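Local coordinates for signal recognition particle receptor subunit beta (Mus musculus, PDB 2FH5), which binds GTP as a subunit of the signal recognition particle receptor and helps target nascent secretory proteins to the endoplasmic reticulum membrane, at residues 22-25 with 26-30; 123-127 with 128-132; 68-71 with 72-76; 202-205 with 206-209. All coordinates share one frame; numbering follows the deposited sequence.

Interaction 1: residues 22-25 with 26-30. With GTP (guanosine-5'-triphosphate), chain D.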
loop_
_atom_site.group_PDB
_atom_site.type_symbol
_atom_site.label_atom_id
_atom_site.label_comp_id
_atom_site.label_asym_id
_atom_site.label_seq_id
_atom_site.Cartn_x
_atom_site.Cartn_y
_atom_site.Cartn_z
ATOM N N LEU B 22 -2.714 0.084 -4.277
ATOM C CA LEU B 22 -3.808 0.451 -5.159
ATOM C C LEU B 22 -3.822 -0.457 -6.396
ATOM O O LEU B 22 -4.892 -0.877 -6.811
ATOM C CB LEU B 22 -3.742 1.913 -5.574
ATOM C CG LEU B 22 -5.046 2.328 -6.282
ATOM C CD1 LEU B 22 -6.223 1.931 -5.438
ATOM C CD2 LEU B 22 -5.096 3.833 -6.544
ATOM N N LEU B 23 -2.658 -0.791 -6.963
ATOM C CA LEU B 23 -2.626 -1.689 -8.124
ATOM C C LEU B 23 -3.204 -3.027 -7.718
ATOM O O LEU B 23 -3.998 -3.614 -8.434
ATOM C CB LEU B 23 -1.200 -1.919 -8.618
ATOM C CG LEU B 23 -0.565 -0.821 -9.455
ATOM C CD1 LEU B 23 0.845 -1.212 -9.807
ATOM C CD2 LEU B 23 -1.395 -0.620 -10.706
ATOM N N PHE B 24 -2.773 -3.505 -6.557
ATOM C CA PHE B 24 -3.219 -4.764 -5.985
ATOM C C PHE B 24 -4.759 -4.766 -5.934
ATOM O O PHE B 24 -5.397 -5.734 -6.352
ATOM C CB PHE B 24 -2.587 -4.876 -4.587
ATOM C CG PHE B 24 -2.996 -6.077 -3.783
ATOM C CD1 PHE B 24 -2.431 -7.318 -4.013
ATOM C CD2 PHE B 24 -3.852 -5.933 -2.694
ATOM C CE1 PHE B 24 -2.700 -8.415 -3.154
ATOM C CE2 PHE B 24 -4.131 -7.020 -1.830
ATOM C CZ PHE B 24 -3.550 -8.253 -2.061
ATOM N N VAL B 25 -5.347 -3.674 -5.447
ATOM C CA VAL B 25 -6.803 -3.555 -5.342
ATOM C C VAL B 25 -7.465 -3.537 -6.724
ATOM O O VAL B 25 -8.432 -4.244 -6.976
ATOM C CB VAL B 25 -7.206 -2.260 -4.574
ATOM C CG1 VAL B 25 -8.713 -2.041 -4.660
ATOM C CG2 VAL B 25 -6.774 -2.367 -3.120
ATOM N N ARG B 26 -6.943 -2.704 -7.602
ATOM C CA ARG B 26 -7.442 -2.583 -8.958
ATOM C C ARG B 26 -7.447 -3.924 -9.717
ATOM O O ARG B 26 -8.349 -4.179 -10.516
ATOM C CB ARG B 26 -6.572 -1.599 -9.725
ATOM C CG ARG B 26 -7.307 -0.874 -10.776
ATOM C CD ARG B 26 -7.831 0.379 -10.165
ATOM N NE ARG B 26 -9.177 0.698 -10.618
ATOM C CZ ARG B 26 -9.801 1.827 -10.307
ATOM N NH1 ARG B 26 -9.176 2.733 -9.553
ATOM N NH2 ARG B 26 -11.052 2.029 -10.712
ATOM N N LEU B 27 -6.437 -4.763 -9.473
ATOM C CA LEU B 27 -6.321 -6.051 -10.139
ATOM C C LEU B 27 -7.325 -7.049 -9.610
ATOM O O LEU B 27 -7.822 -7.897 -10.346
ATOM C CB LEU B 27 -4.909 -6.642 -9.964
ATOM C CG LEU B 27 -3.806 -6.054 -10.847
ATOM C CD1 LEU B 27 -2.448 -6.509 -10.380
ATOM C CD2 LEU B 27 -4.028 -6.473 -12.279
ATOM N N LEU B 28 -7.615 -6.941 -8.324
ATOM C CA LEU B 28 -8.526 -7.853 -7.661
ATOM C C LEU B 28 -10.015 -7.481 -7.681
ATOM O O LEU B 28 -10.860 -8.355 -7.540
ATOM C CB LEU B 28 -8.076 -8.017 -6.204
ATOM C CG LEU B 28 -6.729 -8.685 -5.948
ATOM C CD1 LEU B 28 -6.239 -8.467 -4.507
ATOM C CD2 LEU B 28 -6.897 -10.155 -6.249
ATOM N N THR B 29 -10.335 -6.201 -7.860
ATOM C CA THR B 29 -11.729 -5.755 -7.797
ATOM C C THR B 29 -12.127 -4.828 -8.927
ATOM O O THR B 29 -13.319 -4.588 -9.142
ATOM C CB THR B 29 -12.016 -4.941 -6.503
ATOM O OG1 THR B 29 -11.465 -3.627 -6.659
ATOM C CG2 THR B 29 -11.397 -5.594 -5.286
ATOM N N GLY B 30 -11.131 -4.262 -9.599
ATOM C CA GLY B 30 -11.401 -3.335 -10.683
ATOM C C GLY B 30 -11.798 -1.989 -10.129
ATOM O O GLY B 30 -12.098 -1.070 -10.878
HETATM P PG GTP D . 3.360 1.672 0.845
HETATM O O1G GTP D . 3.831 2.749 1.697
HETATM O O2G GTP D . 2.281 0.853 1.475
HETATM O O3G GTP D . 4.539 0.790 0.378
HETATM O O3B GTP D . 2.657 2.524 -0.481
HETATM P PB GTP D . 1.978 1.898 -1.703
HETATM O O1B GTP D . 2.971 1.688 -2.799
HETATM O O2B GTP D . 1.200 0.632 -1.404
HETATM O O3A GTP D . 1.036 3.119 -2.119
HETATM P PA GTP D . -0.527 3.165 -2.302
HETATM O O1A GTP D . -1.012 2.102 -3.127
HETATM O O2A GTP D . -1.206 3.212 -0.961
HETATM O "O5'" GTP D . -0.598 4.521 -3.117
HETATM C "C5'" GTP D . -0.167 5.711 -2.478
HETATM C "C4'" GTP D . -1.028 6.879 -2.955
HETATM O "O4'" GTP D . -0.914 7.057 -4.384
HETATM C "C3'" GTP D . -2.529 6.695 -2.706
HETATM O "O3'" GTP D . -3.146 7.951 -2.303
HETATM C "C2'" GTP D . -3.038 6.211 -4.034
HETATM O "O2'" GTP D . -4.460 6.343 -4.239
HETATM C "C1'" GTP D . -2.174 6.968 -5.044
HETATM N N9 GTP D . -1.942 6.263 -6.291
HETATM C C8 GTP D . -1.546 4.928 -6.429
HETATM N N7 GTP D . -1.420 4.612 -7.716
HETATM C C5 GTP D . -1.742 5.776 -8.448
HETATM C C6 GTP D . -1.787 6.076 -9.822
HETATM O O6 GTP D . -1.541 5.371 -10.782
HETATM N N1 GTP D . -2.172 7.394 -10.191
HETATM C C2 GTP D . -2.498 8.369 -9.266
HETATM N N2 GTP D . -2.874 9.601 -9.707
HETATM N N3 GTP D . -2.442 8.074 -7.940
HETATM C C4 GTP D . -2.073 6.791 -7.549
#
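F24 and L28 meet in an i to i+4 CH-pi contact on the side of helix 20-29 that meets strands 42-47 and 55-60 and the partner protein; this is the helix that follows the P-loop of the GTPase. Methyl CD1 of L28 sits over the middle of the F24 ring, its carbon 3.6 Å from the ring centroid and only 10° off the normal. With chi1 at 176° F24 carries its ring on the side of its own carbonyl carbon, where the methyl can cover one face. Cut back to alanine, F24 would probably leave that methyl without the flat surface it rests on and open a gap towards L58 and the partner protein.

At the next residue, the backbone carbonyl of V25 takes two bonds from T29. The amide T29 N reaches V25 O at 2.9 Å, nearly along the C=O axis, while hydroxyl T29 OG1 donates to V25 O at 3.1 Å from well above the carbonyl plane. That hydroxyl also bonds to the amide of Q31. At the other end L22 belongs to the nucleotide site: its backbone N donates to O1A of GTP at 2.9 Å, and its CD2 methyl lies 3.5 Å from the ribose O2'.

F24 packs on strands 42-47 and 55-60, L27 on those strands and on helix 204-213, while F24, V25, L28 and T29 also pack against apolar side chains of the other protein chain.

Interaction 2: residues 123-127 with 128-132. With GTP (guanosine-5'-triphosphate), chain D.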
loop_
_atom_site.group_PDB
_atom_site.type_symbol
_atom_site.label_atom_id
_atom_site.label_comp_id
_atom_site.label_asym_id
_atom_site.label_seq_id
_atom_site.Cartn_x
_atom_site.Cartn_y
_atom_site.Cartn_z
ATOM N N ASN B 123 4.166 3.226 -12.907
ATOM C CA ASN B 123 2.828 3.621 -12.485
ATOM C C ASN B 123 2.576 5.129 -12.374
ATOM O O ASN B 123 3.501 5.945 -12.490
ATOM C CB ASN B 123 2.548 2.888 -11.166
ATOM C CG ASN B 123 1.131 3.034 -10.694
ATOM O OD1 ASN B 123 0.198 2.823 -11.511
ATOM N ND2 ASN B 123 0.962 3.338 -9.485
ATOM N N LYS B 124 1.310 5.481 -12.156
ATOM C CA LYS B 124 0.875 6.876 -12.047
ATOM C C LYS B 124 1.004 7.667 -13.362
ATOM O O LYS B 124 1.223 8.890 -13.347
ATOM C CB LYS B 124 1.641 7.591 -10.926
ATOM C CG LYS B 124 1.468 6.925 -9.544
ATOM C CD LYS B 124 1.551 7.910 -8.359
ATOM C CE LYS B 124 1.591 7.113 -7.070
ATOM N NZ LYS B 124 2.137 7.898 -5.928
ATOM N N GLN B 125 0.871 6.961 -14.492
ATOM C CA GLN B 125 0.952 7.572 -15.823
ATOM C C GLN B 125 -0.154 8.614 -16.060
ATOM O O GLN B 125 0.029 9.543 -16.854
ATOM C CB GLN B 125 0.886 6.501 -16.918
ATOM C CG GLN B 125 2.143 5.649 -17.065
ATOM C CD GLN B 125 3.383 6.481 -17.363
ATOM O OE1 GLN B 125 3.366 7.331 -18.246
ATOM N NE2 GLN B 125 4.461 6.233 -16.629
ATOM N N ASP B 126 -1.287 8.461 -15.369
ATOM C CA ASP B 126 -2.407 9.390 -15.477
ATOM C C ASP B 126 -2.028 10.819 -15.049
ATOM O O ASP B 126 -2.740 11.771 -15.361
ATOM C CB ASP B 126 -3.570 8.919 -14.609
ATOM C CG ASP B 126 -3.184 8.815 -13.132
ATOM O OD1 ASP B 126 -2.446 7.878 -12.757
ATOM O OD2 ASP B 126 -3.602 9.682 -12.348
ATOM N N ILE B 127 -0.929 10.974 -14.316
ATOM C CA ILE B 127 -0.502 12.306 -13.889
ATOM C C ILE B 127 0.311 12.911 -15.028
ATOM O O ILE B 127 1.166 12.245 -15.616
ATOM C CB ILE B 127 0.336 12.225 -12.590
ATOM C CG1 ILE B 127 -0.561 11.757 -11.434
ATOM C CG2 ILE B 127 0.946 13.578 -12.258
ATOM C CD1 ILE B 127 0.201 11.458 -10.169
ATOM N N ALA B 128 0.043 14.168 -15.349
ATOM C CA ALA B 128 0.717 14.830 -16.466
ATOM C C ALA B 128 2.254 14.781 -16.505
ATOM O O ALA B 128 2.835 14.380 -17.510
ATOM C CB ALA B 128 0.230 16.283 -16.567
ATOM N N MET B 129 2.905 15.186 -15.420
ATOM C CA MET B 129 4.366 15.210 -15.366
ATOM C C MET B 129 5.055 13.821 -15.325
ATOM O O MET B 129 6.248 13.731 -15.009
ATOM C CB MET B 129 4.805 16.030 -14.140
ATOM C CG MET B 129 4.546 15.338 -12.783
ATOM S SD MET B 129 4.630 16.414 -11.274
ATOM C CE MET B 129 6.312 16.047 -10.654
ATOM N N ALA B 130 4.328 12.755 -15.652
ATOM C CA ALA B 130 4.877 11.405 -15.578
ATOM C C ALA B 130 5.913 11.037 -16.644
ATOM O O ALA B 130 5.658 11.157 -17.844
ATOM C CB ALA B 130 3.747 10.405 -15.592
ATOM N N LYS B 131 7.080 10.582 -16.194
ATOM C CA LYS B 131 8.142 10.173 -17.107
ATOM C C LYS B 131 7.730 8.845 -17.744
ATOM O O LYS B 131 7.081 8.012 -17.110
ATOM C CB LYS B 131 9.458 9.993 -16.354
ATOM C CG LYS B 131 9.918 11.225 -15.607
ATOM C CD LYS B 131 10.390 12.323 -16.540
ATOM C CE LYS B 131 9.531 13.582 -16.423
ATOM N NZ LYS B 131 9.367 14.068 -15.006
ATOM N N SER B 132 8.100 8.654 -19.003
ATOM C CA SER B 132 7.753 7.438 -19.719
ATOM C C SER B 132 8.563 6.255 -19.213
ATOM O O SER B 132 9.584 6.444 -18.548
ATOM C CB SER B 132 8.043 7.620 -21.204
ATOM O OG SER B 132 9.446 7.622 -21.432
HETATM P PG GTP D . 3.360 1.672 0.845
HETATM O O1G GTP D . 3.831 2.749 1.697
HETATM O O2G GTP D . 2.281 0.853 1.475
HETATM O O3G GTP D . 4.539 0.790 0.378
HETATM O O3B GTP D . 2.657 2.524 -0.481
HETATM P PB GTP D . 1.978 1.898 -1.703
HETATM O O1B GTP D . 2.971 1.688 -2.799
HETATM O O2B GTP D . 1.200 0.632 -1.404
HETATM O O3A GTP D . 1.036 3.119 -2.119
HETATM P PA GTP D . -0.527 3.165 -2.302
HETATM O O1A GTP D . -1.012 2.102 -3.127
HETATM O O2A GTP D . -1.206 3.212 -0.961
HETATM O "O5'" GTP D . -0.598 4.521 -3.117
HETATM C "C5'" GTP D . -0.167 5.711 -2.478
HETATM C "C4'" GTP D . -1.028 6.879 -2.955
HETATM O "O4'" GTP D . -0.914 7.057 -4.384
HETATM C "C3'" GTP D . -2.529 6.695 -2.706
HETATM O "O3'" GTP D . -3.146 7.951 -2.303
HETATM C "C2'" GTP D . -3.038 6.211 -4.034
HETATM O "O2'" GTP D . -4.460 6.343 -4.239
HETATM C "C1'" GTP D . -2.174 6.968 -5.044
HETATM N N9 GTP D . -1.942 6.263 -6.291
HETATM C C8 GTP D . -1.546 4.928 -6.429
HETATM N N7 GTP D . -1.420 4.612 -7.716
HETATM C C5 GTP D . -1.742 5.776 -8.448
HETATM C C6 GTP D . -1.787 6.076 -9.822
HETATM O O6 GTP D . -1.541 5.371 -10.782
HETATM N N1 GTP D . -2.172 7.394 -10.191
HETATM C C2 GTP D . -2.498 8.369 -9.266
HETATM N N2 GTP D . -2.874 9.601 -9.707
HETATM N N3 GTP D . -2.442 8.074 -7.940
HETATM C C4 GTP D . -2.073 6.791 -7.549
#
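The amide of Q125 closes this loop by reaching across to the backbone of K131: NE2 donates to K131 O at 3.2 Å, almost straight at 176°, with the acceptor in the plane of the amide. A bend at chi2 (-58°) brings the amide round, and NE2 also bonds to C122 O, so two carbonyls fix its rotation. This is the tight part: in the crook between, methyl CB of A130 nestles 3.2 Å from I127 O, the carbonyl that also accepts from A130 N in a type I turn.

These residues follow strand 117-123 and carry the guanine-recognition motif of GTPases, here N123-K124-Q125-D126. The D126 carboxylate takes the base with both oxygens, OD1 from N1 of GTP at 2.6 Å and OD2 from N2 of GTP at 2.7 Å; S190 holds OD1 as well. K124 lays its extended chain over one face of the purine, CG 3.4 Å from C6 of GTP, and its NZ bonds to D17 O and pairs with D87.

The solvent side, at A128 and M129, is looser. CG of M129 lies 4.0 Å from CG2 of I127, whose other branch borders N2 of the base, and K131 curls back so that NZ bonds to M129 O at 3.1 Å.

Interaction 3: residues 68-71 with 72-76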
loop_
_atom_site.group_PDB
_atom_site.type_symbol
_atom_site.label_atom_id
_atom_site.label_comp_id
_atom_site.label_asym_id
_atom_site.label_seq_id
_atom_site.Cartn_x
_atom_site.Cartn_y
_atom_site.Cartn_z
ATOM N N ARG B 68 10.951 -3.470 4.022
ATOM C CA ARG B 68 11.063 -3.958 2.661
ATOM C C ARG B 68 11.896 -5.209 2.455
ATOM O O ARG B 68 11.430 -6.151 1.811
ATOM C CB ARG B 68 11.536 -2.833 1.720
ATOM C CG ARG B 68 12.962 -2.386 1.955
ATOM C CD ARG B 68 13.399 -1.355 0.942
ATOM N NE ARG B 68 12.551 -0.184 1.001
ATOM C CZ ARG B 68 12.955 1.044 0.713
ATOM N NH1 ARG B 68 14.211 1.255 0.345
ATOM N NH2 ARG B 68 12.092 2.053 0.785
ATOM N N PHE B 69 13.107 -5.242 3.003
ATOM C CA PHE B 69 13.978 -6.409 2.810
ATOM C C PHE B 69 13.625 -7.588 3.692
ATOM O O PHE B 69 13.697 -8.734 3.261
ATOM C CB PHE B 69 15.437 -6.016 3.010
ATOM C CG PHE B 69 15.867 -4.916 2.109
ATOM C CD1 PHE B 69 15.857 -5.097 0.721
ATOM C CD2 PHE B 69 16.215 -3.671 2.628
ATOM C CE1 PHE B 69 16.182 -4.048 -0.144
ATOM C CE2 PHE B 69 16.545 -2.606 1.776
ATOM C CZ PHE B 69 16.528 -2.798 0.387
ATOM N N GLN B 70 13.249 -7.312 4.926
ATOM C CA GLN B 70 12.864 -8.382 5.821
ATOM C C GLN B 70 11.770 -9.208 5.130
ATOM O O GLN B 70 11.842 -10.436 5.099
ATOM C CB GLN B 70 12.336 -7.795 7.134
ATOM C CG GLN B 70 12.006 -8.839 8.185
ATOM C CD GLN B 70 10.709 -8.541 8.929
ATOM O OE1 GLN B 70 10.496 -7.420 9.418
ATOM N NE2 GLN B 70 9.834 -9.548 9.023
ATOM N N LEU B 71 10.772 -8.537 4.556
ATOM C CA LEU B 71 9.681 -9.239 3.875
ATOM C C LEU B 71 9.989 -9.760 2.479
ATOM O O LEU B 71 9.403 -10.761 2.078
ATOM C CB LEU B 71 8.423 -8.377 3.828
ATOM C CG LEU B 71 7.665 -8.353 5.160
ATOM C CD1 LEU B 71 6.691 -7.192 5.195
ATOM C CD2 LEU B 71 6.958 -9.670 5.336
ATOM N N LEU B 72 10.873 -9.097 1.729
ATOM C CA LEU B 72 11.228 -9.618 0.415
ATOM C C LEU B 72 11.996 -10.929 0.664
ATOM O O LEU B 72 11.772 -11.926 -0.033
ATOM C CB LEU B 72 12.096 -8.630 -0.378
ATOM C CG LEU B 72 12.655 -9.095 -1.748
ATOM C CD1 LEU B 72 11.547 -9.520 -2.708
ATOM C CD2 LEU B 72 13.438 -7.971 -2.371
ATOM N N ASP B 73 12.885 -10.937 1.661
ATOM C CA ASP B 73 13.636 -12.157 1.996
ATOM C C ASP B 73 12.673 -13.286 2.344
ATOM O O ASP B 73 12.862 -14.424 1.915
ATOM C CB ASP B 73 14.538 -11.973 3.220
ATOM C CG ASP B 73 15.725 -11.063 2.958
ATOM O OD1 ASP B 73 16.212 -11.025 1.799
ATOM O OD2 ASP B 73 16.183 -10.400 3.929
ATOM N N ARG B 74 11.643 -12.975 3.131
ATOM C CA ARG B 74 10.689 -13.992 3.549
ATOM C C ARG B 74 9.883 -14.626 2.417
ATOM O O ARG B 74 9.596 -15.816 2.463
ATOM C CB ARG B 74 9.725 -13.426 4.601
ATOM C CG ARG B 74 8.734 -14.457 5.107
ATOM C CD ARG B 74 7.542 -13.857 5.826
ATOM N NE ARG B 74 7.901 -13.261 7.106
ATOM C CZ ARG B 74 7.013 -12.825 7.996
ATOM N NH1 ARG B 74 5.707 -12.926 7.744
ATOM N NH2 ARG B 74 7.429 -12.278 9.135
ATOM N N PHE B 75 9.534 -13.851 1.397
ATOM C CA PHE B 75 8.729 -14.384 0.307
ATOM C C PHE B 75 9.433 -14.641 -1.023
ATOM O O PHE B 75 8.823 -15.230 -1.923
ATOM C CB PHE B 75 7.545 -13.443 0.026
ATOM C CG PHE B 75 6.528 -13.378 1.135
ATOM C CD1 PHE B 75 5.682 -14.461 1.397
ATOM C CD2 PHE B 75 6.426 -12.240 1.940
ATOM C CE1 PHE B 75 4.746 -14.407 2.455
ATOM C CE2 PHE B 75 5.501 -12.183 2.989
ATOM C CZ PHE B 75 4.662 -13.269 3.242
ATOM N N LYS B 76 10.684 -14.204 -1.180
ATOM C CA LYS B 76 11.347 -14.369 -2.474
ATOM C C LYS B 76 11.406 -15.776 -3.064
ATOM O O LYS B 76 11.128 -15.951 -4.257
ATOM C CB LYS B 76 12.754 -13.759 -2.456
ATOM C CG LYS B 76 13.698 -14.335 -1.439
ATOM C CD LYS B 76 15.043 -13.640 -1.503
ATOM C CE LYS B 76 15.990 -14.182 -0.447
ATOM N NZ LYS B 76 17.294 -13.444 -0.426
#
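Amide N of D73 donates to F69 O at 2.8 Å, in an i to i+4 helix bond with an angle of 167°. The D73 carboxylate folds back towards the same carbonyl, but OD2 and F69 O are both acceptors and do not bond. OD1 has a mate instead in K76 NZ, a long, weak salt bridge across less than a turn.

On another side of the helix L71 is shared by two later residues. Its CD2 methyl touches the F75 ring at CE2, 3.7 Å away, and lies over one face of the R74 guanidinium, 4.1 Å from NE of R74. A first torsion near 180° (-178°) and a bend at chi3 set that guanidinium beside the methyl; CD of R74 leans over a face of the F75 ring. Q70 runs beside R74 with the amide and guanidinium planes 51° apart.

R68 reaches towards the nucleotide site, its NH2 bonded to G63 O and its guanidinium in a cation-pi contact with F101, whose ring also meets that of F69 nearly at right angles. L72 packs on L11 and V105. Helix 65-75 thus packs on strand 9-13 of the sheet and alongside helix 91-110, just beyond G63 of the GTP site, in the position of the switch II helix of small GTPases.

Interaction 4: residues 202-205 with 206-209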
loop_
_atom_site.group_PDB
_atom_site.type_symbol
_atom_site.label_atom_id
_atom_site.label_comp_id
_atom_site.label_asym_id
_atom_site.label_seq_id
_atom_site.Cartn_x
_atom_site.Cartn_y
_atom_site.Cartn_z
ATOM N N ASP B 202 -6.021 2.128 -15.905
ATOM C CA ASP B 202 -5.333 1.674 -17.101
ATOM C C ASP B 202 -4.285 0.640 -16.709
ATOM O O ASP B 202 -3.110 0.960 -16.554
ATOM C CB ASP B 202 -4.672 2.859 -17.816
ATOM C CG ASP B 202 -3.781 2.419 -18.975
ATOM O OD1 ASP B 202 -4.100 1.396 -19.642
ATOM O OD2 ASP B 202 -2.761 3.107 -19.221
ATOM N N ILE B 203 -4.721 -0.604 -16.545
ATOM C CA ILE B 203 -3.820 -1.680 -16.166
ATOM C C ILE B 203 -3.864 -2.841 -17.163
ATOM O O ILE B 203 -3.543 -3.983 -16.822
ATOM C CB ILE B 203 -4.154 -2.206 -14.726
ATOM C CG1 ILE B 203 -5.620 -2.653 -14.633
ATOM C CG2 ILE B 203 -3.913 -1.110 -13.700
ATOM C CD1 ILE B 203 -5.903 -3.544 -13.417
ATOM N N GLN B 204 -4.259 -2.537 -18.398
ATOM C CA GLN B 204 -4.357 -3.536 -19.469
ATOM C C GLN B 204 -3.059 -4.300 -19.708
ATOM O O GLN B 204 -3.035 -5.535 -19.698
ATOM C CB GLN B 204 -4.783 -2.854 -20.765
ATOM C CG GLN B 204 -6.245 -2.454 -20.792
ATOM C CD GLN B 204 -7.165 -3.659 -20.936
ATOM O OE1 GLN B 204 -7.165 -4.333 -21.975
ATOM N NE2 GLN B 204 -7.948 -3.945 -19.891
ATOM N N ASP B 205 -1.976 -3.564 -19.928
ATOM C CA ASP B 205 -0.683 -4.194 -20.165
ATOM C C ASP B 205 -0.233 -5.060 -19.009
ATOM O O ASP B 205 0.305 -6.150 -19.229
ATOM C CB ASP B 205 0.380 -3.141 -20.453
ATOM C CG ASP B 205 0.180 -2.478 -21.792
ATOM O OD1 ASP B 205 -0.500 -3.099 -22.644
ATOM O OD2 ASP B 205 0.708 -1.360 -21.998
ATOM N N LEU B 206 -0.456 -4.571 -17.786
ATOM C CA LEU B 206 -0.076 -5.293 -16.573
ATOM C C LEU B 206 -0.817 -6.623 -16.459
ATOM O O LEU B 206 -0.222 -7.649 -16.127
ATOM C CB LEU B 206 -0.355 -4.423 -15.345
ATOM C CG LEU B 206 -0.127 -5.035 -13.959
ATOM C CD1 LEU B 206 1.346 -5.292 -13.767
ATOM C CD2 LEU B 206 -0.651 -4.079 -12.885
ATOM N N GLU B 207 -2.120 -6.608 -16.726
ATOM C CA GLU B 207 -2.902 -7.845 -16.681
ATOM C C GLU B 207 -2.460 -8.748 -17.843
ATOM O O GLU B 207 -2.485 -9.970 -17.727
ATOM C CB GLU B 207 -4.404 -7.556 -16.775
ATOM C CG GLU B 207 -4.921 -6.631 -15.682
ATOM C CD GLU B 207 -6.443 -6.562 -15.612
ATOM O OE1 GLU B 207 -7.055 -7.441 -14.961
ATOM O OE2 GLU B 207 -7.024 -5.628 -16.212
ATOM N N LYS B 208 -2.050 -8.150 -18.962
ATOM C CA LYS B 208 -1.569 -8.948 -20.083
ATOM C C LYS B 208 -0.305 -9.678 -19.631
ATOM O O LYS B 208 -0.223 -10.898 -19.740
ATOM C CB LYS B 208 -1.260 -8.066 -21.300
ATOM C CG LYS B 208 -2.110 -8.393 -22.534
ATOM C CD LYS B 208 -1.694 -7.585 -23.785
ATOM C CE LYS B 208 -2.638 -7.851 -24.983
ATOM N NZ LYS B 208 -2.317 -7.080 -26.232
ATOM N N TRP B 209 0.667 -8.934 -19.101
ATOM C CA TRP B 209 1.925 -9.525 -18.621
ATOM C C TRP B 209 1.685 -10.576 -17.546
ATOM O O TRP B 209 2.286 -11.648 -17.574
ATOM C CB TRP B 209 2.848 -8.442 -18.060
ATOM C CG TRP B 209 4.188 -8.945 -17.554
ATOM C CD1 TRP B 209 5.328 -9.115 -18.280
ATOM C CD2 TRP B 209 4.527 -9.281 -16.196
ATOM N NE1 TRP B 209 6.358 -9.528 -17.464
ATOM C CE2 TRP B 209 5.894 -9.635 -16.183
ATOM C CE3 TRP B 209 3.806 -9.309 -14.993
ATOM C CZ2 TRP B 209 6.559 -10.011 -15.003
ATOM C CZ3 TRP B 209 4.471 -9.683 -13.819
ATOM C CH2 TRP B 209 5.831 -10.028 -13.838
#
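I203 lies across the side chain of E207, its CD1 methyl 3.8 Å from CD of the carboxylate and its CG1 3.6 Å from OE2 of E207. It is the N-cap residue of helix 204-213, the last helix of this P-loop GTPase domain. CG1 of I203 stands between the backbone N and the carbonyl carbon (chi1 56°), which turns the ethyl arm to the glutamate.

Backbone and side chain of E207 both come back to I203: its amide N donates to I203 O at 3.0 Å, nearly in line with the carbonyl, and its CG lies 3.2 Å from the same oxygen. The other carboxylate oxygen, OE1, bonds to the hydroxyl of Y46 on strand 42-47. The Y46 hydroxyl is likely to lose that acceptor, and the ethyl arm of I203 its cover, if E207 is trimmed to an alanine.

I203 and L206 pack on L27 of helix 20-29, I203 on L23 as well, and W209 packs on strands 79-87, 117-123 and 184-188. The exposed residues are polar: the Q204 amide stands at 89° to the E207 carboxylate, too far to bond, and OD1 of D205 stays 5.7 Å from NZ of K208. The straightest bond here, at 169°, runs from W209 N to D205 O at 2.8 Å.

Three of the four are helical i to i+4 contacts, and only interaction 2 is a loop. Interaction 1 is the most buried, interaction 2 lies at the surface, and interactions 3 and 4 each have one buried and one exposed side. Interactions 1 and 2 both touch GTP, the first chiefly at the alpha-phosphate and ribose, the second chiefly at the base, and meet where L23 packs on N123. Interactions 1 and 4 join directly through L27, whose methyls reach I203, L206 and E207. Interaction 3 stands apart, on the opposite side of the chain's centre from interactions 2 and 4, and carries charged groups on its exposed side, where interaction 1 turns apolar side chains to the other protein chain.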